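Local atomic coordinates of BauA (Acinetobacter baumannii, PDB entry 6HCP), a protein that probably carries ferric preacinetobactin across the outer membrane as a TonB-dependent siderophore receptor. Residues A[528-533]-A[561-566]; A[581-586]-A[605-610]. All blocks are in the same frame, centred on the assembly; numbering follows the deposited sequence.

Interaction 1: A[528-533]-A[561-566]; sequences LSAFEI and RGIEWS. With C8E ((hydroxyethyloxy)tri(ethyloxy)octane), chain B; EDO (1,2-ethanediol), chain S.
Two neighbouring antiparallel strands of the transmembrane beta-barrel meet here, S529 and F531 facing E564 and G562 in hydrogen-bonded pairs. S529 N donates to E564 O at 2.9 Å and E564 N to S529 O at 2.8 Å; F531 and G562 exchange a similar pair of bonds. The intervening residues form non-hydrogen-bonded pairs, where CA-H...O contacts such as L528 CA to E564 O fill the gaps between the amide bonds.

The face carrying S529, F531 and E564 is turned to the plug. F531 takes the crowded position, with CG between backbone N and carbonyl carbon (chi1 64°), and the ring lies over G562, whose CA is 3.8 Å from the ring centroid in a CH-pi contact. In the conformer described, the end of E564 arrives at the ring edge, CD 3.6 Å from F531 CE2, with ring and carboxylate planes 68° apart. Its OE2 lies doubtfully close to S529 OG. The buried carboxylate also has plug partners: R107 makes a salt bridge to OE2, and S90 hydrogen-bonds OE1.

On the other face, E532 and R561 run side by side. R561 grips OE1 alone with two nitrogens, NE at 2.7 Å and NH2 at 3.1 Å; OE1 lies near the guanidinium plane, whereas both donors approach it from one face of the carboxylate. E532 OE2 instead accepts from ethanediol O2. A detergent chain lies along this face, consistent with a lipid-facing outside, its C2 3.8 Å from R561 CB, while L528 CD1 touches W565 CB at 4.0 Å.

Strand 524-541 is bonded on its far side to strand 508-520, and strand 549-569 to strand 575-590, whose L584 and T582 touch F531 and E564.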
loop_
_atom_site.group_PDB
_atom_site.type_symbol
_atom_site.label_atom_id
_atom_site.label_comp_id
_atom_site.label_asym_id
_atom_site.label_seq_id
_atom_site.Cartn_x
_atom_site.Cartn_y
_atom_site.Cartn_z
ATOM N N LEU A 528 -9.665 -29.616 -20.791
ATOM C CA LEU A 528 -8.322 -29.766 -21.270
ATOM C C LEU A 528 -8.374 -29.814 -22.795
ATOM O O LEU A 528 -9.053 -30.672 -23.336
ATOM C CB LEU A 528 -7.692 -31.038 -20.690
ATOM C CG LEU A 528 -6.282 -31.346 -21.192
ATOM C CD1 LEU A 528 -5.285 -30.316 -20.674
ATOM C CD2 LEU A 528 -5.835 -32.744 -20.803
ATOM N N SER A 529 -7.743 -28.849 -23.475
ATOM C CA SER A 529 -7.780 -28.852 -24.939
ATOM C C SER A 529 -6.430 -28.491 -25.559
ATOM O O SER A 529 -5.614 -27.801 -24.974
ATOM C CB SER A 529 -8.881 -27.973 -25.468
ATOM O OG SER A 529 -8.854 -26.708 -24.865
ATOM N N ALA A 530 -6.227 -29.029 -26.765
ATOM C CA ALA A 530 -5.061 -28.802 -27.563
ATOM C C ALA A 530 -5.520 -28.374 -28.958
ATOM O O ALA A 530 -6.504 -28.891 -29.482
ATOM C CB ALA A 530 -4.221 -30.043 -27.614
ATOM N N PHE A 531 -4.810 -27.418 -29.549
ATOM C CA PHE A 531 -5.224 -26.882 -30.816
ATOM C C PHE A 531 -4.000 -26.525 -31.649
ATOM O O PHE A 531 -2.928 -26.259 -31.138
ATOM C CB PHE A 531 -6.124 -25.657 -30.620
ATOM C CG PHE A 531 -5.439 -24.490 -29.951
ATOM C CD1 PHE A 531 -4.664 -23.601 -30.675
ATOM C CD2 PHE A 531 -5.599 -24.264 -28.595
ATOM C CE1 PHE A 531 -4.048 -22.522 -30.052
ATOM C CE2 PHE A 531 -4.982 -23.193 -27.973
ATOM C CZ PHE A 531 -4.223 -22.308 -28.709
ATOM N N GLU A 532 -4.215 -26.509 -32.963
ATOM C CA GLU A 532 -3.301 -25.920 -33.903
ATOM C C GLU A 532 -4.122 -25.049 -34.851
ATOM O O GLU A 532 -5.130 -25.506 -35.410
ATOM C CB GLU A 532 -2.523 -26.981 -34.687
ATOM C CG GLU A 532 -1.672 -26.386 -35.787
ATOM C CD GLU A 532 -0.817 -27.393 -36.547
ATOM O OE1 GLU A 532 0.125 -27.935 -35.945
ATOM O OE2 GLU A 532 -1.144 -27.670 -37.700
ATOM N N ILE A 533 -3.736 -23.773 -34.947
ATOM C CA ILE A 533 -4.464 -22.835 -35.787
ATOM C C ILE A 533 -3.438 -22.168 -36.705
ATOM O O ILE A 533 -2.558 -21.461 -36.192
ATOM C CB ILE A 533 -5.190 -21.768 -34.956
ATOM C CG1 ILE A 533 -6.198 -22.363 -33.973
ATOM C CG2 ILE A 533 -5.840 -20.739 -35.869
ATOM C CD1 ILE A 533 -6.608 -21.411 -32.863
ATOM N N ARG A 561 0.090 -23.174 -31.869
ATOM C CA ARG A 561 -0.179 -24.423 -31.235
ATOM C C ARG A 561 -0.310 -24.164 -29.739
ATOM O O ARG A 561 0.510 -23.459 -29.156
ATOM C CB ARG A 561 0.953 -25.427 -31.475
ATOM C CG ARG A 561 1.055 -25.938 -32.903
ATOM C CD ARG A 561 2.354 -26.711 -33.144
ATOM N NE ARG A 561 2.295 -27.389 -34.433
ATOM C CZ ARG A 561 3.338 -27.907 -35.091
ATOM N NH1 ARG A 561 4.552 -27.865 -34.574
ATOM N NH2 ARG A 561 3.144 -28.500 -36.254
ATOM N N GLY A 562 -1.301 -24.792 -29.114
ATOM C CA GLY A 562 -1.531 -24.522 -27.724
ATOM C C GLY A 562 -2.120 -25.703 -26.982
ATOM O O GLY A 562 -2.772 -26.577 -27.565
ATOM N N ILE A 563 -1.934 -25.668 -25.663
ATOM C CA ILE A 563 -2.565 -26.566 -24.729
ATOM C C ILE A 563 -3.150 -25.719 -23.592
ATOM O O ILE A 563 -2.493 -24.807 -23.091
ATOM C CB ILE A 563 -1.544 -27.586 -24.195
ATOM C CG1 ILE A 563 -0.989 -28.489 -25.299
ATOM C CG2 ILE A 563 -2.144 -28.397 -23.058
ATOM C CD1 ILE A 563 0.277 -29.205 -24.895
ATOM N N GLU A 564 -4.390 -26.031 -23.210
ATOM C CA GLU A 564 -5.182 -25.261 -22.237
ATOM C C GLU A 564 -5.735 -26.225 -21.173
ATOM O O GLU A 564 -6.387 -27.196 -21.529
ATOM C CB GLU A 564 -6.364 -24.578 -22.934
ATOM C CG GLU A 564 -6.038 -23.854 -24.239
ATOM C CD GLU A 564 -7.236 -23.644 -25.162
ATOM O OE1 GLU A 564 -7.554 -22.488 -25.492
ATOM O OE2 GLU A 564 -7.863 -24.643 -25.537
ATOM N N TRP A 565 -5.501 -25.936 -19.882
ATOM C CA TRP A 565 -6.216 -26.575 -18.798
ATOM C C TRP A 565 -6.934 -25.495 -18.002
ATOM O O TRP A 565 -6.287 -24.575 -17.525
ATOM C CB TRP A 565 -5.276 -27.387 -17.895
ATOM C CG TRP A 565 -5.948 -27.891 -16.657
ATOM C CD1 TRP A 565 -7.215 -28.392 -16.549
ATOM C CD2 TRP A 565 -5.394 -27.934 -15.330
ATOM N NE1 TRP A 565 -7.498 -28.698 -15.244
ATOM C CE2 TRP A 565 -6.391 -28.454 -14.479
ATOM C CE3 TRP A 565 -4.152 -27.600 -14.779
ATOM C CZ2 TRP A 565 -6.187 -28.627 -13.107
ATOM C CZ3 TRP A 565 -3.965 -27.734 -13.420
ATOM C CH2 TRP A 565 -4.967 -28.253 -12.599
ATOM N N SER A 566 -8.269 -25.539 -17.972
ATOM C CA SER A 566 -9.009 -24.555 -17.202
ATOM C C SER A 566 -10.125 -25.231 -16.401
ATOM O O SER A 566 -10.439 -26.405 -16.609
ATOM C CB SER A 566 -9.535 -23.447 -18.070
ATOM O OG SER A 566 -10.384 -23.970 -19.055
HETATM C C1 C8E B . 2.423 -27.459 -27.566
HETATM C C2 C8E B . 1.089 -27.516 -28.284
HETATM C C3 C8E B . 0.673 -28.934 -28.674
HETATM C C4 C8E B . -0.374 -28.955 -29.783
HETATM C C5 C8E B . 0.092 -29.837 -30.936
HETATM C C6 C8E B . -0.958 -29.903 -32.036
HETATM C C7 C8E B . -2.365 -30.112 -31.473
HETATM C C8 C8E B . -3.333 -30.535 -32.573
HETATM O O9 C8E B . -4.531 -31.017 -31.976
HETATM C C10 C8E B . -5.539 -31.308 -32.953
HETATM C C11 C8E B . -5.636 -32.815 -33.237
HETATM O O12 C8E B . -6.728 -33.107 -34.130
HETATM C C13 C8E B . -7.211 -34.453 -34.053
HETATM C C14 C8E B . -8.623 -34.514 -34.622
HETATM O O15 C8E B . -8.958 -33.303 -35.317
HETATM C C16 C8E B . -9.201 -33.517 -36.715
HETATM C C17 C8E B . -10.566 -32.986 -37.142
HETATM O O18 C8E B . -11.637 -33.727 -36.536
HETATM C C19 C8E B . -12.148 -34.760 -37.383
HETATM C C20 C8E B . -13.468 -35.264 -36.826
HETATM O O21 C8E B . -13.950 -34.224 -35.975
HETATM C C1 EDO S . -5.589 -26.886 -39.290
HETATM O O1 EDO S . -5.438 -27.881 -40.304
HETATM C C2 EDO S . -4.349 -26.927 -38.445
HETATM O O2 EDO S . -3.239 -26.702 -39.319
#

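Interaction 2: A[581-586]-A[605-610]; sequences FTYLDP and PKNQAK. With C8E ((hydroxyethyloxy)tri(ethyloxy)octane), chain C.
The chi1 of F581 (-53°) sets CG anti to the carbonyl carbon; from there the ring brings CD2 to 3.5 Å from A609 CB. Y583 has CG anti to the backbone N (chi1 173°), and its ring lies alongside the K606 chain, which points the same way and bends at chi3 (83°). K606 CE comes to 3.6 Å from Y583 OH; NZ has a long salt bridge to D585 OD1 at 3.8 Å.

The backbone fixes this register. T582 and Q608 form an antiparallel hydrogen-bonded pair, T582 N reaching Q608 O at 3.0 Å and Q608 N returning to T582 O. Beyond it, L584 N gives K606 O a tighter bond of 2.7 Å, although K606 lies where strand 599-618 is interrupted, just before its regular part 607-610. K606 O is gripped twice, since a water donates to it and also to T582 OG1 at 2.8 Å, tying side chain to backbone across the pair.

On the face of F581, Y583 and N607 a detergent molecule runs across both strands, its O9 3.4 Å from N607 CB. T582 and Q608 lie side by side on the plug-facing side, where T582 OG1 hydrogen-bonds P89 O. The contact belongs to the hairpin of strands 575-590 and 599-618: strand 549-569 borders the first, and strand 622-637 the second, through the backbone of S634 with N607.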
loop_
_atom_site.group_PDB
_atom_site.type_symbol
_atom_site.label_atom_id
_atom_site.label_comp_id
_atom_site.label_asym_id
_atom_site.label_seq_id
_atom_site.Cartn_x
_atom_site.Cartn_y
_atom_site.Cartn_z
ATOM N N PHE A 581 -4.161 -22.826 -16.814
ATOM C CA PHE A 581 -2.794 -22.734 -17.311
ATOM C C PHE A 581 -2.829 -22.975 -18.821
ATOM O O PHE A 581 -3.564 -23.841 -19.303
ATOM C CB PHE A 581 -1.888 -23.782 -16.653
ATOM C CG PHE A 581 -1.921 -23.760 -15.145
ATOM C CD1 PHE A 581 -2.946 -24.382 -14.447
ATOM C CD2 PHE A 581 -0.969 -23.055 -14.423
ATOM C CE1 PHE A 581 -3.037 -24.266 -13.065
ATOM C CE2 PHE A 581 -1.016 -23.012 -13.036
ATOM C CZ PHE A 581 -2.083 -23.562 -12.365
ATOM N N THR A 582 -2.036 -22.196 -19.560
ATOM C CA THR A 582 -1.865 -22.442 -20.981
ATOM C C THR A 582 -0.391 -22.366 -21.375
ATOM O O THR A 582 0.383 -21.629 -20.783
ATOM C CB THR A 582 -2.618 -21.424 -21.834
ATOM O OG1 THR A 582 -2.195 -20.142 -21.349
ATOM C CG2 THR A 582 -4.117 -21.616 -21.795
ATOM N N TYR A 583 -0.029 -23.209 -22.346
ATOM C CA TYR A 583 1.190 -23.078 -23.112
ATOM C C TYR A 583 0.810 -22.799 -24.571
ATOM O O TYR A 583 -0.037 -23.491 -25.139
ATOM C CB TYR A 583 2.038 -24.353 -23.057
ATOM C CG TYR A 583 3.229 -24.322 -23.987
ATOM C CD1 TYR A 583 4.318 -23.492 -23.731
ATOM C CD2 TYR A 583 3.207 -25.002 -25.202
ATOM C CE1 TYR A 583 5.338 -23.331 -24.659
ATOM C CE2 TYR A 583 4.240 -24.886 -26.120
ATOM C CZ TYR A 583 5.308 -24.047 -25.849
ATOM O OH TYR A 583 6.337 -23.965 -26.747
ATOM N N LEU A 584 1.387 -21.737 -25.125
ATOM C CA LEU A 584 1.148 -21.322 -26.497
ATOM C C LEU A 584 2.486 -21.231 -27.227
ATOM O O LEU A 584 3.445 -20.643 -26.704
ATOM C CB LEU A 584 0.449 -19.962 -26.455
ATOM C CG LEU A 584 0.247 -19.269 -27.794
ATOM C CD1 LEU A 584 -0.843 -19.973 -28.581
ATOM C CD2 LEU A 584 -0.107 -17.811 -27.581
ATOM N N ASP A 585 2.506 -21.761 -28.453
ATOM C CA ASP A 585 3.637 -21.644 -29.343
ATOM C C ASP A 585 3.172 -20.917 -30.600
ATOM O O ASP A 585 2.641 -21.542 -31.521
ATOM C CB ASP A 585 4.209 -23.028 -29.665
ATOM C CG ASP A 585 5.353 -22.987 -30.653
ATOM O OD1 ASP A 585 6.106 -22.005 -30.581
ATOM O OD2 ASP A 585 5.336 -23.816 -31.601
ATOM N N PRO A 586 3.267 -19.566 -30.629
ATOM C CA PRO A 586 2.785 -18.768 -31.749
ATOM C C PRO A 586 3.948 -18.468 -32.699
ATOM O O PRO A 586 4.835 -17.677 -32.353
ATOM C CB PRO A 586 2.262 -17.505 -31.050
ATOM C CG PRO A 586 3.157 -17.351 -29.837
ATOM C CD PRO A 586 3.769 -18.707 -29.539
ATOM N N PRO A 605 2.268 -13.759 -24.686
ATOM C CA PRO A 605 3.159 -14.607 -23.898
ATOM C C PRO A 605 2.975 -16.069 -24.299
ATOM O O PRO A 605 1.873 -16.467 -24.692
ATOM C CB PRO A 605 2.671 -14.391 -22.457
ATOM C CG PRO A 605 1.212 -14.082 -22.607
ATOM C CD PRO A 605 1.091 -13.322 -23.915
ATOM N N LYS A 606 4.016 -16.880 -24.096
ATOM C CA LYS A 606 3.906 -18.313 -24.355
ATOM C C LYS A 606 3.276 -19.051 -23.170
ATOM O O LYS A 606 2.613 -20.045 -23.364
ATOM C CB LYS A 606 5.273 -18.907 -24.683
ATOM C CG LYS A 606 5.791 -18.455 -26.040
ATOM C CD LYS A 606 7.140 -19.037 -26.391
ATOM C CE LYS A 606 7.067 -20.420 -26.976
ATOM N NZ LYS A 606 8.272 -20.668 -27.801
ATOM N N ASN A 607 3.425 -18.509 -21.966
ATOM C CA ASN A 607 2.900 -19.183 -20.761
ATOM C C ASN A 607 1.958 -18.224 -20.030
ATOM O O ASN A 607 2.350 -17.114 -19.745
ATOM C CB ASN A 607 4.021 -19.635 -19.820
ATOM C CG ASN A 607 5.064 -20.512 -20.502
ATOM O OD1 ASN A 607 4.732 -21.299 -21.365
ATOM N ND2 ASN A 607 6.262 -20.560 -19.958
ATOM N N GLN A 608 0.821 -18.749 -19.557
ATOM C CA GLN A 608 -0.066 -18.014 -18.656
ATOM C C GLN A 608 -0.562 -18.952 -17.564
ATOM O O GLN A 608 -0.864 -20.122 -17.812
ATOM C CB GLN A 608 -1.287 -17.451 -19.377
ATOM C CG GLN A 608 -0.984 -16.410 -20.433
ATOM C CD GLN A 608 -2.240 -15.628 -20.757
ATOM O OE1 GLN A 608 -3.094 -15.436 -19.906
ATOM N NE2 GLN A 608 -2.487 -15.426 -22.031
ATOM N N ALA A 609 -0.677 -18.402 -16.359
ATOM C CA ALA A 609 -1.314 -19.069 -15.243
ATOM C C ALA A 609 -2.181 -18.049 -14.510
ATOM O O ALA A 609 -1.709 -16.947 -14.182
ATOM C CB ALA A 609 -0.272 -19.627 -14.310
ATOM N N LYS A 610 -3.471 -18.361 -14.398
ATOM C CA LYS A 610 -4.415 -17.472 -13.768
ATOM C C LYS A 610 -5.233 -18.274 -12.759
ATOM O O LYS A 610 -5.663 -19.373 -13.050
ATOM C CB LYS A 610 -5.329 -16.832 -14.814
ATOM C CG LYS A 610 -4.650 -15.825 -15.728
ATOM C CD LYS A 610 -5.536 -15.305 -16.851
ATOM C CE LYS A 610 -4.812 -14.293 -17.711
ATOM N NZ LYS A 610 -5.625 -13.880 -18.875
HETATM C C1 C8E C . -1.705 -27.798 -19.520
HETATM C C2 C8E C . -0.526 -27.339 -18.701
HETATM C C3 C8E C . 0.017 -25.997 -19.182
HETATM C C4 C8E C . 1.165 -25.549 -18.277
HETATM C C5 C8E C . 1.643 -24.135 -18.591
HETATM C C6 C8E C . 2.354 -23.505 -17.397
HETATM C C7 C8E C . 2.552 -22.007 -17.606
HETATM C C8 C8E C . 2.818 -21.241 -16.300
HETATM O O9 C8E C . 3.679 -20.128 -16.513
HETATM C C10 C8E C . 3.349 -18.893 -15.861
HETATM C C11 C8E C . 4.332 -17.789 -16.215
HETATM O O12 C8E C . 5.379 -17.609 -15.258
HETATM C C13 C8E C . 6.703 -17.793 -15.844
HETATM C C14 C8E C . 7.546 -16.498 -15.904
HETATM O O15 C8E C . 8.446 -16.354 -17.048
HETATM C C16 C8E C . 8.927 -14.982 -17.245
HETATM C C17 C8E C . 9.811 -14.718 -18.505
HETATM O O18 C8E C . 10.376 -13.374 -18.353
HETATM O O HOH W 1 -0.159 -19.257 -23.049
#

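How the interactions relate
Interactions 1 and 2 come in series along the chain, and their centres lie 10 Å apart on the same side of the barrel. Strands 524-541, 549-569, 575-590 and 599-618 are successive long strands of the chain and neighbours around the wall, so the two contacts are separated by the intervening pairing of 549-569 with 575-590. That seam joins them directly: R561 O lies 2.7 Å from D585 N and W565 O 2.8 Å from F581 N, both probable hydrogen bonds, and I563 O packs against T582 CB. Together the four segments make a continuous patch of barrel wall, with detergent molecules bound on the outside and plug residues in contact on the inside.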